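Side-chain contact in protein kinase containing Z-DNA binding domains (Danio rerio, PDB 4LB6), which binds left-handed Z-DNA through its Zalpha domain and is probably a kinase of the translation initiation factor eIF2alpha: residues Arg15-Leu20 and Tyr47-Ser52. Numbering follows the deposited sequence.
Sequences RICDYL and YSLQAS. With nucleotides of chain B.
In the winged helix-turn-helix core of the Zalpha domain, helix 10-23 packs against helix 39-51 where C17 and I16 meet L49. The C17 sulfur lies across the forked end of L49, with SG 3.8 Å from L49 CD1 and 4.1 Å from L49 CD2. I16 adds a looser touch through its branch methyl, CG2 standing 4.4 Å from L49 CD1. L49 carries CG beside its backbone N and anti to the carbonyl carbon (chi1 -71°), which helps bring both methyls up to C17 SG. No hydrogen bond crosses this apolar seam; I16 continues it onto V42 and L46, and V55 of the first wing strand touches both L49 and L20.

Helix 39-51 is the recognition helix of the fold, and two residues before L49 its other side meets Z-DNA. The guanine of DG5 of chain B sets C8 over the centre of the Y47 ring, 3.4 Å above its plane, a CH-pi contact: the C8-H edge points into the ring face, C8 3.6 Å from Y47 CE1. In the ring plane, the phenol donates a short hydrogen bond, Y47 OH to OP1 of DC4 of chain B, 2.5 Å. A leucine in place of Y47 would probably leave that phosphate oxygen without its donor and the guanine C8-H without the aromatic face it points into. W67, from the second wing strand, packs edge-to-face with Y47, joining the wing to this DNA-binding surface.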
loop_
_atom_site.group_PDB
_atom_site.type_symbol
_atom_site.label_atom_id
_atom_site.label_comp_id
_atom_site.label_asym_id
_atom_site.label_seq_id
_atom_site.Cartn_x
_atom_site.Cartn_y
_atom_site.Cartn_z
ATOM N N ARG A 15 18.251 -13.219 -13.222
ATOM C CA ARG A 15 17.222 -12.335 -13.781
ATOM C C ARG A 15 17.136 -10.977 -13.032
ATOM O O ARG A 15 16.952 -9.921 -13.634
ATOM C CB ARG A 15 15.857 -13.046 -13.821
ATOM C CG ARG A 15 15.731 -14.078 -15.013
ATOM C CD ARG A 15 14.346 -14.810 -14.959
ATOM N NE ARG A 15 13.253 -13.882 -15.284
ATOM C CZ ARG A 15 12.025 -13.862 -14.734
ATOM N NH1 ARG A 15 11.655 -14.720 -13.775
ATOM N NH2 ARG A 15 11.163 -12.948 -15.164
ATOM N N ILE A 16 17.333 -11.014 -11.728
ATOM C CA ILE A 16 17.373 -9.787 -10.950
ATOM C C ILE A 16 18.582 -8.939 -11.328
ATOM O O ILE A 16 18.464 -7.724 -11.547
ATOM C CB ILE A 16 17.435 -10.094 -9.444
ATOM C CG1 ILE A 16 16.067 -10.679 -9.034
ATOM C CG2 ILE A 16 17.681 -8.758 -8.622
ATOM C CD1 ILE A 16 15.988 -11.330 -7.591
ATOM N N CYS A 17 19.735 -9.590 -11.437
ATOM C CA CYS A 17 20.944 -8.849 -11.709
ATOM C C CYS A 17 20.875 -8.304 -13.124
ATOM O O CYS A 17 21.403 -7.230 -13.430
ATOM C CB CYS A 17 22.171 -9.740 -11.562
ATOM S SG CYS A 17 22.545 -10.044 -9.792
ATOM N N ASP A 18 20.233 -9.056 -13.993
ATOM C CA ASP A 18 20.134 -8.603 -15.382
ATOM C C ASP A 18 19.209 -7.376 -15.487
ATOM O O ASP A 18 19.448 -6.455 -16.256
ATOM C CB ASP A 18 19.622 -9.746 -16.234
ATOM C CG ASP A 18 19.496 -9.375 -17.689
ATOM O OD1 ASP A 18 20.504 -9.367 -18.424
ATOM O OD2 ASP A 18 18.349 -9.101 -18.082
ATOM N N TYR A 19 18.140 -7.387 -14.699
ATOM C CA TYR A 19 17.288 -6.209 -14.595
ATOM C C TYR A 19 18.081 -4.955 -14.142
ATOM O O TYR A 19 18.009 -3.857 -14.774
ATOM C CB TYR A 19 16.077 -6.499 -13.670
ATOM C CG TYR A 19 15.118 -5.331 -13.632
ATOM C CD1 TYR A 19 15.356 -4.260 -12.806
ATOM C CD2 TYR A 19 14.032 -5.270 -14.481
ATOM C CE1 TYR A 19 14.526 -3.163 -12.810
ATOM C CE2 TYR A 19 13.163 -4.162 -14.454
ATOM C CZ TYR A 19 13.447 -3.126 -13.640
ATOM O OH TYR A 19 12.632 -1.988 -13.602
ATOM N N LEU A 20 18.842 -5.122 -13.068
ATOM C CA LEU A 20 19.680 -4.039 -12.581
ATOM C C LEU A 20 20.757 -3.628 -13.618
ATOM O O LEU A 20 21.054 -2.451 -13.754
ATOM C CB LEU A 20 20.318 -4.400 -11.257
ATOM C CG LEU A 20 19.326 -4.577 -10.078
ATOM C CD1 LEU A 20 20.068 -5.082 -8.868
ATOM C CD2 LEU A 20 18.525 -3.314 -9.710
ATOM N N TYR A 47 18.740 -9.238 -0.814
ATOM C CA TYR A 47 19.498 -9.219 0.462
ATOM C C TYR A 47 20.613 -10.255 0.416
ATOM O O TYR A 47 21.762 -9.989 0.832
ATOM C CB TYR A 47 18.590 -9.374 1.709
ATOM C CG TYR A 47 17.953 -8.033 2.044
ATOM C CD1 TYR A 47 16.716 -7.658 1.478
ATOM C CD2 TYR A 47 18.662 -7.078 2.799
ATOM C CE1 TYR A 47 16.164 -6.391 1.736
ATOM C CE2 TYR A 47 18.120 -5.819 3.077
ATOM C CZ TYR A 47 16.889 -5.455 2.525
ATOM O OH TYR A 47 16.351 -4.204 2.837
ATOM N N SER A 48 20.305 -11.434 -0.107
ATOM C CA SER A 48 21.362 -12.454 -0.335
ATOM C C SER A 48 22.490 -12.011 -1.283
ATOM O O SER A 48 23.684 -12.303 -1.042
ATOM C CB SER A 48 20.754 -13.754 -0.865
ATOM O OG SER A 48 21.808 -14.631 -1.235
ATOM N N LEU A 49 22.119 -11.360 -2.382
ATOM C CA LEU A 49 23.129 -10.838 -3.308
ATOM C C LEU A 49 23.922 -9.691 -2.688
ATOM O O LEU A 49 25.064 -9.449 -3.055
ATOM C CB LEU A 49 22.485 -10.337 -4.593
ATOM C CG LEU A 49 21.924 -11.390 -5.511
ATOM C CD1 LEU A 49 20.843 -10.844 -6.459
ATOM C CD2 LEU A 49 23.111 -11.995 -6.284
ATOM N N GLN A 50 23.294 -8.935 -1.803
ATOM C CA GLN A 50 24.008 -7.867 -1.132
ATOM C C GLN A 50 25.091 -8.494 -0.211
ATOM O O GLN A 50 26.250 -7.999 -0.089
ATOM C CB GLN A 50 23.007 -7.024 -0.337
ATOM C CG GLN A 50 23.637 -6.094 0.689
ATOM C CD GLN A 50 22.637 -5.628 1.745
ATOM O OE1 GLN A 50 22.309 -4.453 1.785
ATOM N NE2 GLN A 50 22.166 -6.552 2.617
ATOM N N ALA A 51 24.723 -9.605 0.426
ATOM C CA ALA A 51 25.621 -10.237 1.390
ATOM C C ALA A 51 26.798 -10.766 0.613
ATOM O O ALA A 51 27.901 -10.810 1.140
ATOM C CB ALA A 51 24.925 -11.356 2.159
ATOM N N SER A 52 26.577 -11.121 -0.649
ATOM C CA SER A 52 27.639 -11.685 -1.495
ATOM C C SER A 52 28.339 -10.663 -2.384
ATOM O O SER A 52 29.047 -11.025 -3.333
ATOM C CB SER A 52 27.145 -12.885 -2.295
ATOM O OG SER A 52 26.202 -12.499 -3.287
ATOM P P DG B 5 9.461 -8.602 1.933
ATOM O OP1 DG B 5 9.371 -7.636 0.825
ATOM O OP2 DG B 5 8.441 -9.685 2.167
ATOM O "O5'" DG B 5 10.900 -9.256 1.873
ATOM C "C5'" DG B 5 11.305 -10.357 2.814
ATOM C "C4'" DG B 5 12.789 -10.619 2.701
ATOM O "O4'" DG B 5 13.560 -9.454 3.016
ATOM C "C3'" DG B 5 13.246 -11.656 3.774
ATOM O "O3'" DG B 5 13.197 -12.902 3.064
ATOM C "C2'" DG B 5 14.675 -11.261 4.026
ATOM C "C1'" DG B 5 14.778 -9.772 3.713
ATOM N N9 DG B 5 14.820 -8.825 4.835
ATOM C C8 DG B 5 15.783 -7.872 4.997
ATOM N N7 DG B 5 15.575 -7.055 6.017
ATOM C C5 DG B 5 14.418 -7.544 6.617
ATOM C C6 DG B 5 13.704 -7.027 7.737
ATOM O O6 DG B 5 14.002 -6.059 8.433
ATOM N N1 DG B 5 12.525 -7.727 8.007
ATOM C C2 DG B 5 12.078 -8.769 7.214
ATOM N N2 DG B 5 10.889 -9.329 7.568
ATOM N N3 DG B 5 12.775 -9.226 6.132
ATOM C C4 DG B 5 13.911 -8.570 5.878
ATOM P P DC B 4 12.595 -3.427 2.470
ATOM O OP1 DC B 4 14.004 -3.719 1.969
ATOM O OP2 DC B 4 11.432 -3.593 1.479
ATOM O "O5'" DC B 4 12.398 -4.401 3.655
ATOM C "C5'" DC B 4 12.695 -5.872 3.549
ATOM C "C4'" DC B 4 11.606 -6.764 4.090
ATOM O "O4'" DC B 4 11.459 -6.436 5.527
ATOM C "C3'" DC B 4 10.210 -6.522 3.450
ATOM O "O3'" DC B 4 9.471 -7.758 3.293
ATOM C "C2'" DC B 4 9.511 -5.615 4.533
ATOM C "C1'" DC B 4 10.090 -6.285 5.777
ATOM N N1 DC B 4 9.966 -5.359 6.918
ATOM C C2 DC B 4 8.852 -5.448 7.732
ATOM O O2 DC B 4 8.018 -6.303 7.517
ATOM N N3 DC B 4 8.700 -4.548 8.743
ATOM C C4 DC B 4 9.626 -3.582 8.918
ATOM N N4 DC B 4 9.371 -2.742 9.987
ATOM C C5 DC B 4 10.754 -3.433 8.059
ATOM C C6 DC B 4 10.862 -4.339 7.075
#